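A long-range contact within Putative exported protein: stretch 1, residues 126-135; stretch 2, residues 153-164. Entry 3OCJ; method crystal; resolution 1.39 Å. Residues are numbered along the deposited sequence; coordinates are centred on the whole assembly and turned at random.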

# COMPACT_ATOMS: atom_id res chain seq x y z
N PRO A 126 -0.30 9.52 -0.84
CA PRO A 126 -1.71 9.80 -0.58
C PRO A 126 -2.05 9.39 0.84
O PRO A 126 -1.63 8.31 1.29
CB PRO A 126 -2.42 8.90 -1.59
CG PRO A 126 -1.52 7.70 -1.70
CD PRO A 126 -0.11 8.22 -1.53
N CYS A 127 -2.78 10.23 1.55
CA CYS A 127 -2.96 10.02 2.98
C CYS A 127 -3.89 8.88 3.36
O CYS A 127 -3.76 8.31 4.45
CB CYS A 127 -3.38 11.31 3.69
SG CYS A 127 -5.00 11.93 3.22
N GLY A 128 -4.81 8.53 2.47
CA GLY A 128 -5.84 7.56 2.81
C GLY A 128 -6.51 7.98 4.11
O GLY A 128 -6.81 9.16 4.32
N TRP A 129 -6.74 7.02 5.01
CA TRP A 129 -7.35 7.32 6.30
C TRP A 129 -6.34 7.77 7.35
O TRP A 129 -6.70 7.98 8.50
CB TRP A 129 -8.13 6.11 6.83
CG TRP A 129 -9.42 5.85 6.10
CD1 TRP A 129 -9.88 6.49 4.99
CD2 TRP A 129 -10.42 4.88 6.44
NE1 TRP A 129 -11.11 5.99 4.62
CE2 TRP A 129 -11.46 4.99 5.50
CE3 TRP A 129 -10.54 3.93 7.46
CZ2 TRP A 129 -12.60 4.19 5.53
CZ3 TRP A 129 -11.67 3.13 7.50
CH2 TRP A 129 -12.69 3.27 6.54
N MSE A 130 -5.07 7.88 6.95
CA MSE A 130 -4.00 8.37 7.83
C MSE A 130 -3.70 7.44 9.01
O MSE A 130 -3.33 7.89 10.10
CB MSE A 130 -4.31 9.80 8.32
CG MSE A 130 -4.26 10.81 7.18
SE MSE A 130 -4.74 12.62 7.69
CE MSE A 130 -3.70 12.73 9.22
N SER A 131 -3.83 6.14 8.76
CA SER A 131 -3.69 5.11 9.79
C SER A 131 -2.36 5.20 10.53
O SER A 131 -2.29 5.08 11.75
CB SER A 131 -3.83 3.72 9.17
OG SER A 131 -4.85 3.71 8.18
N GLU A 132 -1.29 5.41 9.77
CA GLU A 132 0.04 5.43 10.35
C GLU A 132 0.25 6.68 11.22
O GLU A 132 0.76 6.58 12.32
CB GLU A 132 1.13 5.27 9.28
CG GLU A 132 1.36 6.47 8.36
CD GLU A 132 0.29 6.65 7.30
OE1 GLU A 132 -0.75 5.96 7.36
OE2 GLU A 132 0.50 7.48 6.39
N LEU A 133 -0.18 7.84 10.74
CA LEU A 133 0.00 9.07 11.51
C LEU A 133 -0.85 9.11 12.79
O LEU A 133 -0.42 9.63 13.81
CB LEU A 133 -0.27 10.30 10.65
CG LEU A 133 0.64 10.52 9.43
CD1 LEU A 133 0.30 11.86 8.78
CD2 LEU A 133 2.10 10.47 9.81
N LEU A 134 -2.05 8.55 12.73
CA LEU A 134 -2.94 8.56 13.88
C LEU A 134 -2.53 7.52 14.93
O LEU A 134 -3.04 7.52 16.05
CB LEU A 134 -4.39 8.35 13.45
CG LEU A 134 -5.01 9.48 12.61
CD1 LEU A 134 -6.36 9.05 12.04
CD2 LEU A 134 -5.15 10.76 13.42
N ALA A 135 -1.61 6.63 14.57
CA ALA A 135 -1.14 5.60 15.50
C ALA A 135 0.09 6.01 16.29
O ALA A 135 0.50 5.31 17.22
CB ALA A 135 -0.88 4.30 14.75
N PRO A 153 -11.99 11.79 -2.58
CA PRO A 153 -12.73 12.48 -1.52
C PRO A 153 -13.16 11.52 -0.41
O PRO A 153 -13.28 11.93 0.73
CB PRO A 153 -13.97 13.02 -2.24
CG PRO A 153 -13.64 12.98 -3.69
CD PRO A 153 -12.66 11.87 -3.89
N GLU A 154 -13.39 10.25 -0.76
CA GLU A 154 -13.76 9.25 0.24
C GLU A 154 -12.62 8.98 1.21
O GLU A 154 -12.85 8.66 2.38
CB GLU A 154 -14.19 7.94 -0.43
CG GLU A 154 -15.53 8.02 -1.13
CD GLU A 154 -16.65 8.42 -0.18
OE1 GLU A 154 -16.78 7.78 0.89
OE2 GLU A 154 -17.39 9.37 -0.50
N ALA A 155 -11.38 9.08 0.73
CA ALA A 155 -10.22 8.93 1.59
C ALA A 155 -10.19 10.05 2.63
O ALA A 155 -9.97 9.80 3.82
CB ALA A 155 -8.93 8.93 0.77
N LEU A 156 -10.42 11.28 2.18
CA LEU A 156 -10.39 12.43 3.09
C LEU A 156 -11.51 12.35 4.12
O LEU A 156 -11.28 12.59 5.30
CB LEU A 156 -10.44 13.73 2.30
CG LEU A 156 -9.30 13.86 1.30
CD1 LEU A 156 -9.36 15.19 0.58
CD2 LEU A 156 -7.93 13.70 2.00
N ASP A 157 -12.71 12.00 3.68
CA ASP A 157 -13.83 11.82 4.59
C ASP A 157 -13.51 10.76 5.64
O ASP A 157 -13.83 10.92 6.82
CB ASP A 157 -15.10 11.43 3.84
CG ASP A 157 -15.63 12.55 2.96
OD1 ASP A 157 -15.08 13.67 3.03
OD2 ASP A 157 -16.60 12.31 2.21
N GLY A 158 -12.88 9.67 5.21
CA GLY A 158 -12.52 8.61 6.13
C GLY A 158 -11.43 9.01 7.11
O GLY A 158 -11.44 8.58 8.27
N ALA A 159 -10.49 9.83 6.66
CA ALA A 159 -9.44 10.32 7.55
C ALA A 159 -10.07 11.17 8.65
O ALA A 159 -9.74 11.02 9.83
CB ALA A 159 -8.40 11.11 6.78
N THR A 160 -10.98 12.05 8.26
CA THR A 160 -11.68 12.89 9.22
C THR A 160 -12.44 12.04 10.24
O THR A 160 -12.35 12.28 11.44
CB THR A 160 -12.63 13.85 8.53
OG1 THR A 160 -13.53 13.13 7.69
CG2 THR A 160 -11.84 14.81 7.68
N ARG A 161 -13.16 11.04 9.75
CA ARG A 161 -13.93 10.16 10.62
C ARG A 161 -13.05 9.36 11.58
O ARG A 161 -13.40 9.19 12.75
CB ARG A 161 -14.84 9.21 9.82
CG ARG A 161 -15.94 9.92 9.03
CD ARG A 161 -17.00 8.93 8.54
NE ARG A 161 -16.45 7.88 7.70
CZ ARG A 161 -16.33 7.96 6.37
NH1 ARG A 161 -16.73 9.05 5.73
NH2 ARG A 161 -15.82 6.94 5.69
N LEU A 162 -11.91 8.88 11.09
CA LEU A 162 -11.00 8.10 11.92
C LEU A 162 -10.34 8.98 12.98
O LEU A 162 -10.04 8.52 14.08
CB LEU A 162 -9.95 7.40 11.06
CG LEU A 162 -9.02 6.41 11.77
CD1 LEU A 162 -9.83 5.27 12.37
CD2 LEU A 162 -7.95 5.87 10.83
N ALA A 163 -10.12 10.24 12.64
CA ALA A 163 -9.42 11.17 13.53
C ALA A 163 -10.36 11.87 14.50
O ALA A 163 -9.91 12.57 15.41
CB ALA A 163 -8.66 12.20 12.71
N ALA A 164 -11.67 11.68 14.32
CA ALA A 164 -12.67 12.48 15.03
C ALA A 164 -12.49 12.58 16.55
O ALA A 164 -12.74 13.63 17.13
CB ALA A 164 -14.09 11.99 14.70

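Most of the second stretch is a helix, held by a regular ladder of backbone bonds such as Ala159 N to Ala155 O (2.9 Å) and Leu162 N to Gly158 O (2.9 Å). Against it lies a more irregular segment. A type II' turn runs from Cys127 to Met130, closed by Met130 N to Cys127 O at 2.9 Å, and a short, weakly bonded helix follows at about residues 131-134. These backbone hydrogen bonds lie within each stretch, and no hydrogen bond passes between them. The chains nevertheless come very close: the CA atoms of Trp129 and Ala159 are 3.9 Å apart, and those of Gly128 and Ala155 4.7 Å. Such an approach suits small residues, and the helix presents Ala155, Gly158 and Ala159 here. Gly128, with phi/psi of 51/-137, adopts a positive phi that by itself favours glycine.

The aromatic contact centres on Trp129, which has the largest area covered by the opposing stretch. Gly158 CA sits over one face of the indole, 3.7 Å from the centroid of the five-membered ring and 26° off its normal, a CH-pi interaction in which a slightly polarised C-H meets the electron-rich ring. Glycine fits closely: a CB modelled at Gly158 would lie only 1.8 Å from Trp129 NE1, a clash. Near the ring plane, at the edge, Glu154 O lies 3.9 Å from Trp129 NE1. The long side chain of Arg161 brings its end closer to the ring, with NH2 4.2 Å from Trp129 CZ2.

The remaining side-chain contacts are apolar. Leu162, whose CA-to-CB bond points toward the first stretch, places CD2 4.0 Å from Trp129 CB and 3.8 Å from Leu134 CD1, so one methyl touches both residues. Leu134 also points toward the helix, and its CD2 reaches Ala163 CB at 3.9 Å; the methyl of the alanine packs against the methyl of the leucine. Toward the other end, Leu156 starts away from the first stretch, but its end comes nearer, bringing CD2 to 3.6 Å from Cys127 SG. Between these contacts, the selenium of Met130, a selenomethionine, lies 4.1 Å from Ala159 CB, a large, polarisable atom against a compact methyl.

One polar approach is not a bond: Gly128 O and Ala155 O are 3.3 Å apart, and both are acceptors. Ala155 O already accepts from Ala159 N within the helix. With no hydrogen bond across, the contact consists mainly of close apolar packing and the Gly158-Trp129 CH-pi interaction, and buries 499 Å² over both sides.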